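Local coordinates for protein GlcNAc Inducible Gene 2, GIG2 (Candida albicans, PDB 6AKZ) that binds an iron ion and probably acts as an oxygenase of the DUF1479 family, its gene being induced by N-acetylglucosamine, at residues R18-N31 and W201-E215. Sequence-based numbering, arbitrary orientation.
Sequences RFTGIKQRLIKSEN and WEDIMYSEVYKSIFE
Arg18 and Glu202 form a salt bridge, NH1 to OE2 at 2.8 Å and nearly straight (168°); the carboxylate oxygen lies in the guanidinium plane, while the nitrogen meets it from above the carboxylate plane. Glu202 runs fully extended, long enough to reach Arg18 while its OE1 is hydrogen-bonded to Tyr237 OH; OE1 also sits at the edge of the Phe19 ring, whose CE2 covers one face of the Arg18 guanidinium. At the end of helix 199-202 an arginine fits because one flat group offers several N-H donors. The Arg25 chain bends at chi3 (81°), turning them onto two carbonyls: NH2 bonds to Trp201 O (2.9 Å), nearly in line with the C=O though the N-H is bent (136°), and NH1 to Glu202 O (3.2 Å) from above the carbonyl plane; both oxygens are tilted from the guanidinium plane. NH2 also bonds weakly to Ser207 OG, and the Ile204 CD1 methyl sits over the centre of one guanidinium face. In this Gig2-like protein of the cupin clan, the contact lays helix 18-26 across short helices that follow the strand carrying the iron ligand His192. Branched, apolar Leu26 spreads its methyls, CD1 to the Trp201 indole edge (CD1, 3.8 Å), CD2 to Ser207 CB (3.6 Å), while CB stands squarely over the Phe214 face, 4.2 Å from its centroid. Trp201 NE1 is hydrogen-bonded to Met286 O. Beyond, Ile27 CG1 packs against Phe214 CD1, and a water links Lys28 N to Phe214 O.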
loop_
_atom_site.group_PDB
_atom_site.type_symbol
_atom_site.label_atom_id
_atom_site.label_comp_id
_atom_site.label_asym_id
_atom_site.label_seq_id
_atom_site.Cartn_x
_atom_site.Cartn_y
_atom_site.Cartn_z
ATOM N N ARG A 18 -22.534 1.527 17.815
ATOM C CA ARG A 18 -22.758 1.885 16.390
ATOM C C ARG A 18 -22.181 0.885 15.405
ATOM O O ARG A 18 -22.783 0.660 14.337
ATOM C CB ARG A 18 -22.288 3.314 16.046
ATOM C CG ARG A 18 -20.811 3.577 15.898
ATOM C CD ARG A 18 -20.587 5.081 15.991
ATOM N NE ARG A 18 -19.188 5.409 16.004
ATOM C CZ ARG A 18 -18.410 5.401 14.915
ATOM N NH1 ARG A 18 -18.913 5.079 13.726
ATOM N NH2 ARG A 18 -17.120 5.695 15.019
ATOM N N PHE A 19 -21.108 0.198 15.807
ATOM C CA PHE A 19 -20.453 -0.756 14.902
ATOM C C PHE A 19 -21.298 -1.961 14.618
ATOM O O PHE A 19 -21.129 -2.676 13.619
ATOM C CB PHE A 19 -19.024 -1.027 15.389
ATOM C CG PHE A 19 -18.072 0.133 15.098
ATOM C CD1 PHE A 19 -17.532 0.297 13.812
ATOM C CD2 PHE A 19 -17.755 1.066 16.058
ATOM C CE1 PHE A 19 -16.728 1.395 13.521
ATOM C CE2 PHE A 19 -16.924 2.148 15.791
ATOM C CZ PHE A 19 -16.384 2.292 14.522
ATOM N N THR A 20 -22.282 -2.206 15.494
ATOM C CA THR A 20 -23.265 -3.228 15.215
ATOM C C THR A 20 -24.089 -2.955 13.969
ATOM O O THR A 20 -24.394 -3.879 13.194
ATOM C CB THR A 20 -24.129 -3.461 16.483
ATOM O OG1 THR A 20 -23.241 -3.940 17.518
ATOM C CG2 THR A 20 -25.247 -4.438 16.209
ATOM N N GLY A 21 -24.439 -1.698 13.762
ATOM C CA GLY A 21 -25.232 -1.289 12.618
ATOM C C GLY A 21 -24.382 -1.320 11.354
ATOM O O GLY A 21 -24.907 -1.625 10.318
ATOM N N ILE A 22 -23.068 -1.091 11.501
ATOM C CA ILE A 22 -22.082 -1.348 10.411
ATOM C C ILE A 22 -22.170 -2.829 9.969
ATOM O O ILE A 22 -22.308 -3.133 8.799
ATOM C CB ILE A 22 -20.643 -1.044 10.817
ATOM C CG1 ILE A 22 -20.432 0.392 11.364
ATOM C CG2 ILE A 22 -19.697 -1.338 9.660
ATOM C CD1 ILE A 22 -20.761 1.511 10.448
ATOM N N LYS A 23 -22.156 -3.764 10.915
ATOM C CA LYS A 23 -22.279 -5.156 10.537
ATOM C C LYS A 23 -23.566 -5.446 9.814
ATOM O O LYS A 23 -23.601 -6.172 8.837
ATOM C CB LYS A 23 -22.136 -6.079 11.758
ATOM C CG LYS A 23 -20.810 -6.046 12.471
ATOM C CD LYS A 23 -20.780 -7.129 13.539
ATOM C CE LYS A 23 -19.384 -7.421 14.025
ATOM N NZ LYS A 23 -19.428 -8.667 14.899
ATOM N N GLN A 24 -24.673 -4.856 10.266
ATOM C CA GLN A 24 -25.934 -5.126 9.582
ATOM C C GLN A 24 -26.070 -4.424 8.257
ATOM O O GLN A 24 -26.771 -4.951 7.398
ATOM C CB GLN A 24 -27.138 -4.934 10.491
ATOM C CG GLN A 24 -27.219 -6.053 11.533
ATOM C CD GLN A 24 -27.672 -5.577 12.887
ATOM O OE1 GLN A 24 -28.138 -4.441 13.053
ATOM N NE2 GLN A 24 -27.527 -6.440 13.876
ATOM N N ARG A 25 -25.341 -3.325 8.058
ATOM C CA ARG A 25 -25.184 -2.739 6.703
ATOM C C ARG A 25 -24.432 -3.627 5.726
ATOM O O ARG A 25 -24.804 -3.752 4.562
ATOM C CB ARG A 25 -24.484 -1.378 6.764
ATOM C CG ARG A 25 -24.707 -0.503 5.530
ATOM C CD ARG A 25 -23.808 0.717 5.583
ATOM N NE ARG A 25 -22.503 0.284 5.128
ATOM C CZ ARG A 25 -21.316 0.611 5.650
ATOM N NH1 ARG A 25 -21.199 1.402 6.692
ATOM N NH2 ARG A 25 -20.214 0.108 5.084
ATOM N N LEU A 26 -23.369 -4.253 6.208
ATOM C CA LEU A 26 -22.453 -5.034 5.347
ATOM C C LEU A 26 -22.975 -6.382 4.822
ATOM O O LEU A 26 -22.803 -6.727 3.693
ATOM C CB LEU A 26 -21.146 -5.219 6.115
ATOM C CG LEU A 26 -20.348 -3.940 6.397
ATOM C CD1 LEU A 26 -19.192 -4.191 7.338
ATOM C CD2 LEU A 26 -19.820 -3.305 5.096
ATOM N N ILE A 27 -23.688 -7.123 5.646
ATOM C CA ILE A 27 -24.166 -8.404 5.260
ATOM C C ILE A 27 -25.695 -8.361 5.341
ATOM O O ILE A 27 -26.210 -8.073 6.409
ATOM C CB ILE A 27 -23.552 -9.492 6.171
ATOM C CG1 ILE A 27 -21.995 -9.418 6.024
ATOM C CG2 ILE A 27 -24.073 -10.872 5.787
ATOM C CD1 ILE A 27 -21.240 -10.679 6.441
ATOM N N LYS A 28 -26.345 -8.614 4.210
ATOM C CA LYS A 28 -27.820 -8.647 4.087
ATOM C C LYS A 28 -28.352 -9.949 4.685
ATOM O O LYS A 28 -27.803 -11.002 4.384
ATOM C CB LYS A 28 -28.210 -8.646 2.592
ATOM C CG LYS A 28 -27.792 -7.430 1.766
ATOM C CD LYS A 28 -28.270 -6.116 2.351
ATOM C CE LYS A 28 -27.742 -4.898 1.585
ATOM N NZ LYS A 28 -26.838 -4.034 2.408
ATOM N N SER A 29 -29.471 -9.907 5.438
ATOM C CA SER A 29 -30.045 -11.119 6.078
ATOM C C SER A 29 -30.186 -12.317 5.190
ATOM O O SER A 29 -29.915 -13.449 5.580
ATOM C CB SER A 29 -31.434 -10.810 6.665
ATOM O OG SER A 29 -31.210 -10.250 7.930
ATOM N N GLU A 30 -30.675 -12.067 4.005
ATOM C CA GLU A 30 -30.758 -13.097 2.927
ATOM C C GLU A 30 -29.428 -13.729 2.491
ATOM O O GLU A 30 -29.412 -14.748 1.771
ATOM C CB GLU A 30 -31.408 -12.505 1.668
ATOM C CG GLU A 30 -30.808 -11.183 1.216
ATOM C CD GLU A 30 -31.461 -9.966 1.853
ATOM O OE1 GLU A 30 -31.811 -10.014 3.059
ATOM O OE2 GLU A 30 -31.593 -8.936 1.161
ATOM N N ASN A 31 -28.312 -13.097 2.833
ATOM C CA ASN A 31 -27.004 -13.670 2.475
ATOM C C ASN A 31 -26.268 -14.361 3.633
ATOM O O ASN A 31 -25.188 -14.935 3.406
ATOM C CB ASN A 31 -26.146 -12.582 1.833
ATOM C CG ASN A 31 -26.638 -12.162 0.441
ATOM O OD1 ASN A 31 -27.211 -12.943 -0.332
ATOM N ND2 ASN A 31 -26.389 -10.907 0.117
ATOM N N TRP A 201 -14.379 -1.574 6.431
ATOM C CA TRP A 201 -15.714 -1.860 6.872
ATOM C C TRP A 201 -16.613 -0.646 6.996
ATOM O O TRP A 201 -17.750 -0.694 6.474
ATOM C CB TRP A 201 -15.658 -2.560 8.199
ATOM C CG TRP A 201 -14.995 -3.900 8.232
ATOM C CD1 TRP A 201 -15.547 -5.095 7.904
ATOM C CD2 TRP A 201 -13.678 -4.164 8.642
ATOM N NE1 TRP A 201 -14.638 -6.103 8.116
ATOM C CE2 TRP A 201 -13.495 -5.544 8.600
ATOM C CE3 TRP A 201 -12.653 -3.366 9.130
ATOM C CZ2 TRP A 201 -12.291 -6.138 8.967
ATOM C CZ3 TRP A 201 -11.498 -3.955 9.542
ATOM C CH2 TRP A 201 -11.321 -5.303 9.443
ATOM N N GLU A 202 -16.134 0.415 7.590
ATOM C CA GLU A 202 -16.956 1.560 7.899
ATOM C C GLU A 202 -17.296 2.481 6.753
ATOM O O GLU A 202 -18.410 2.995 6.720
ATOM C CB GLU A 202 -16.311 2.418 8.969
ATOM C CG GLU A 202 -17.314 3.371 9.634
ATOM C CD GLU A 202 -16.729 4.255 10.694
ATOM O OE1 GLU A 202 -15.500 4.173 11.004
ATOM O OE2 GLU A 202 -17.553 5.060 11.225
ATOM N N ASP A 203 -16.336 2.790 5.887
ATOM C CA ASP A 203 -16.640 3.665 4.768
ATOM C C ASP A 203 -17.533 2.986 3.749
ATOM O O ASP A 203 -17.402 1.767 3.459
ATOM C CB ASP A 203 -15.317 4.156 4.135
ATOM C CG ASP A 203 -15.561 5.087 2.937
ATOM O OD1 ASP A 203 -16.242 6.154 3.133
ATOM O OD2 ASP A 203 -15.097 4.765 1.809
ATOM N N ILE A 204 -18.479 3.742 3.166
ATOM C CA ILE A 204 -19.348 3.178 2.161
ATOM C C ILE A 204 -18.646 2.649 0.901
ATOM O O ILE A 204 -18.846 1.504 0.520
ATOM C CB ILE A 204 -20.436 4.179 1.704
ATOM C CG1 ILE A 204 -21.351 4.565 2.879
ATOM C CG2 ILE A 204 -21.261 3.590 0.548
ATOM C CD1 ILE A 204 -21.976 3.427 3.613
ATOM N N MET A 205 -17.868 3.509 0.248
ATOM C CA MET A 205 -17.225 3.136 -1.003
ATOM C C MET A 205 -16.103 2.121 -0.724
ATOM O O MET A 205 -16.015 1.153 -1.455
ATOM C CB MET A 205 -16.691 4.368 -1.739
ATOM C CG MET A 205 -17.821 5.252 -2.251
ATOM S SD MET A 205 -19.002 4.385 -3.298
ATOM C CE MET A 205 -18.005 3.674 -4.588
ATOM N N TYR A 206 -15.382 2.295 0.388
ATOM C CA TYR A 206 -14.311 1.332 0.743
ATOM C C TYR A 206 -14.898 -0.032 0.935
ATOM O O TYR A 206 -14.420 -1.021 0.369
ATOM C CB TYR A 206 -13.522 1.780 1.944
ATOM C CG TYR A 206 -12.060 1.428 1.965
ATOM C CD1 TYR A 206 -11.542 0.353 1.209
ATOM C CD2 TYR A 206 -11.227 2.095 2.832
ATOM C CE1 TYR A 206 -10.183 0.043 1.311
ATOM C CE2 TYR A 206 -9.870 1.754 2.960
ATOM C CZ TYR A 206 -9.383 0.724 2.203
ATOM O OH TYR A 206 -8.037 0.370 2.289
ATOM N N SER A 207 -15.988 -0.149 1.715
ATOM C CA SER A 207 -16.609 -1.435 1.877
ATOM C C SER A 207 -17.204 -2.069 0.656
ATOM O O SER A 207 -17.178 -3.339 0.527
ATOM C CB SER A 207 -17.678 -1.336 3.040
ATOM O OG SER A 207 -18.845 -0.690 2.566
ATOM N N GLU A 208 -17.623 -1.274 -0.329
ATOM C CA GLU A 208 -18.094 -1.822 -1.567
ATOM C C GLU A 208 -17.019 -2.537 -2.361
ATOM O O GLU A 208 -17.368 -3.385 -3.163
ATOM C CB GLU A 208 -18.698 -0.785 -2.548
ATOM C CG GLU A 208 -20.090 -0.334 -2.241
ATOM C CD GLU A 208 -21.144 -1.413 -2.474
ATOM O OE1 GLU A 208 -21.484 -1.855 -3.641
ATOM O OE2 GLU A 208 -21.625 -1.809 -1.435
ATOM N N VAL A 209 -15.759 -2.151 -2.201
ATOM C CA VAL A 209 -14.602 -2.920 -2.759
ATOM C C VAL A 209 -14.718 -4.424 -2.451
ATOM O O VAL A 209 -14.328 -5.272 -3.253
ATOM C CB VAL A 209 -13.268 -2.336 -2.236
ATOM C CG1 VAL A 209 -12.054 -3.177 -2.680
ATOM C CG2 VAL A 209 -13.130 -0.891 -2.665
ATOM N N TYR A 210 -15.204 -4.750 -1.235
ATOM C CA TYR A 210 -15.277 -6.109 -0.702
ATOM C C TYR A 210 -16.704 -6.728 -0.782
ATOM O O TYR A 210 -16.950 -7.792 -0.220
ATOM C CB TYR A 210 -14.763 -6.100 0.742
ATOM C CG TYR A 210 -13.392 -5.455 0.856
ATOM C CD1 TYR A 210 -12.252 -6.117 0.417
ATOM C CD2 TYR A 210 -13.217 -4.160 1.336
ATOM C CE1 TYR A 210 -11.047 -5.528 0.511
ATOM C CE2 TYR A 210 -11.993 -3.611 1.460
ATOM C CZ TYR A 210 -10.915 -4.291 1.014
ATOM O OH TYR A 210 -9.717 -3.691 1.057
ATOM N N LYS A 211 -17.579 -6.173 -1.602
ATOM C CA LYS A 211 -18.929 -6.683 -1.751
ATOM C C LYS A 211 -19.020 -8.195 -1.997
ATOM O O LYS A 211 -19.828 -8.843 -1.384
ATOM C CB LYS A 211 -19.584 -5.968 -2.919
ATOM C CG LYS A 211 -21.075 -6.258 -3.069
ATOM C CD LYS A 211 -21.712 -5.078 -3.807
ATOM C CE LYS A 211 -23.218 -5.086 -3.749
ATOM N NZ LYS A 211 -23.706 -6.140 -4.691
ATOM N N SER A 212 -18.188 -8.739 -2.883
ATOM C CA SER A 212 -18.206 -10.177 -3.231
ATOM C C SER A 212 -17.977 -11.032 -1.993
ATOM O O SER A 212 -18.623 -12.047 -1.827
ATOM C CB SER A 212 -17.137 -10.512 -4.274
ATOM O OG SER A 212 -17.505 -10.052 -5.571
ATOM N N ILE A 213 -17.133 -10.556 -1.085
ATOM C CA ILE A 213 -16.898 -11.276 0.152
ATOM C C ILE A 213 -18.145 -11.220 1.064
ATOM O O ILE A 213 -18.551 -12.226 1.629
ATOM C CB ILE A 213 -15.676 -10.701 0.836
ATOM C CG1 ILE A 213 -14.429 -10.884 -0.060
ATOM C CG2 ILE A 213 -15.519 -11.247 2.247
ATOM C CD1 ILE A 213 -13.215 -10.177 0.512
ATOM N N PHE A 214 -18.727 -10.055 1.220
ATOM C CA PHE A 214 -19.888 -9.894 2.073
ATOM C C PHE A 214 -21.150 -10.554 1.532
ATOM O O PHE A 214 -22.167 -10.659 2.253
ATOM C CB PHE A 214 -20.148 -8.438 2.263
ATOM C CG PHE A 214 -19.071 -7.735 3.061
ATOM C CD1 PHE A 214 -18.564 -8.279 4.202
ATOM C CD2 PHE A 214 -18.561 -6.515 2.620
ATOM C CE1 PHE A 214 -17.604 -7.576 4.966
ATOM C CE2 PHE A 214 -17.632 -5.836 3.343
ATOM C CZ PHE A 214 -17.142 -6.337 4.525
ATOM N N GLU A 215 -21.114 -10.968 0.278
ATOM C CA GLU A 215 -22.252 -11.695 -0.304
ATOM C C GLU A 215 -22.101 -13.204 -0.321
ATOM O O GLU A 215 -23.004 -13.876 -0.783
ATOM C CB GLU A 215 -22.449 -11.248 -1.734
ATOM C CG GLU A 215 -23.016 -9.857 -1.808
ATOM C CD GLU A 215 -23.223 -9.408 -3.242
ATOM O OE1 GLU A 215 -22.543 -9.956 -4.131
ATOM O OE2 GLU A 215 -24.036 -8.477 -3.433
HETATM O O HOH W 1 -24.633 -9.370 1.768
#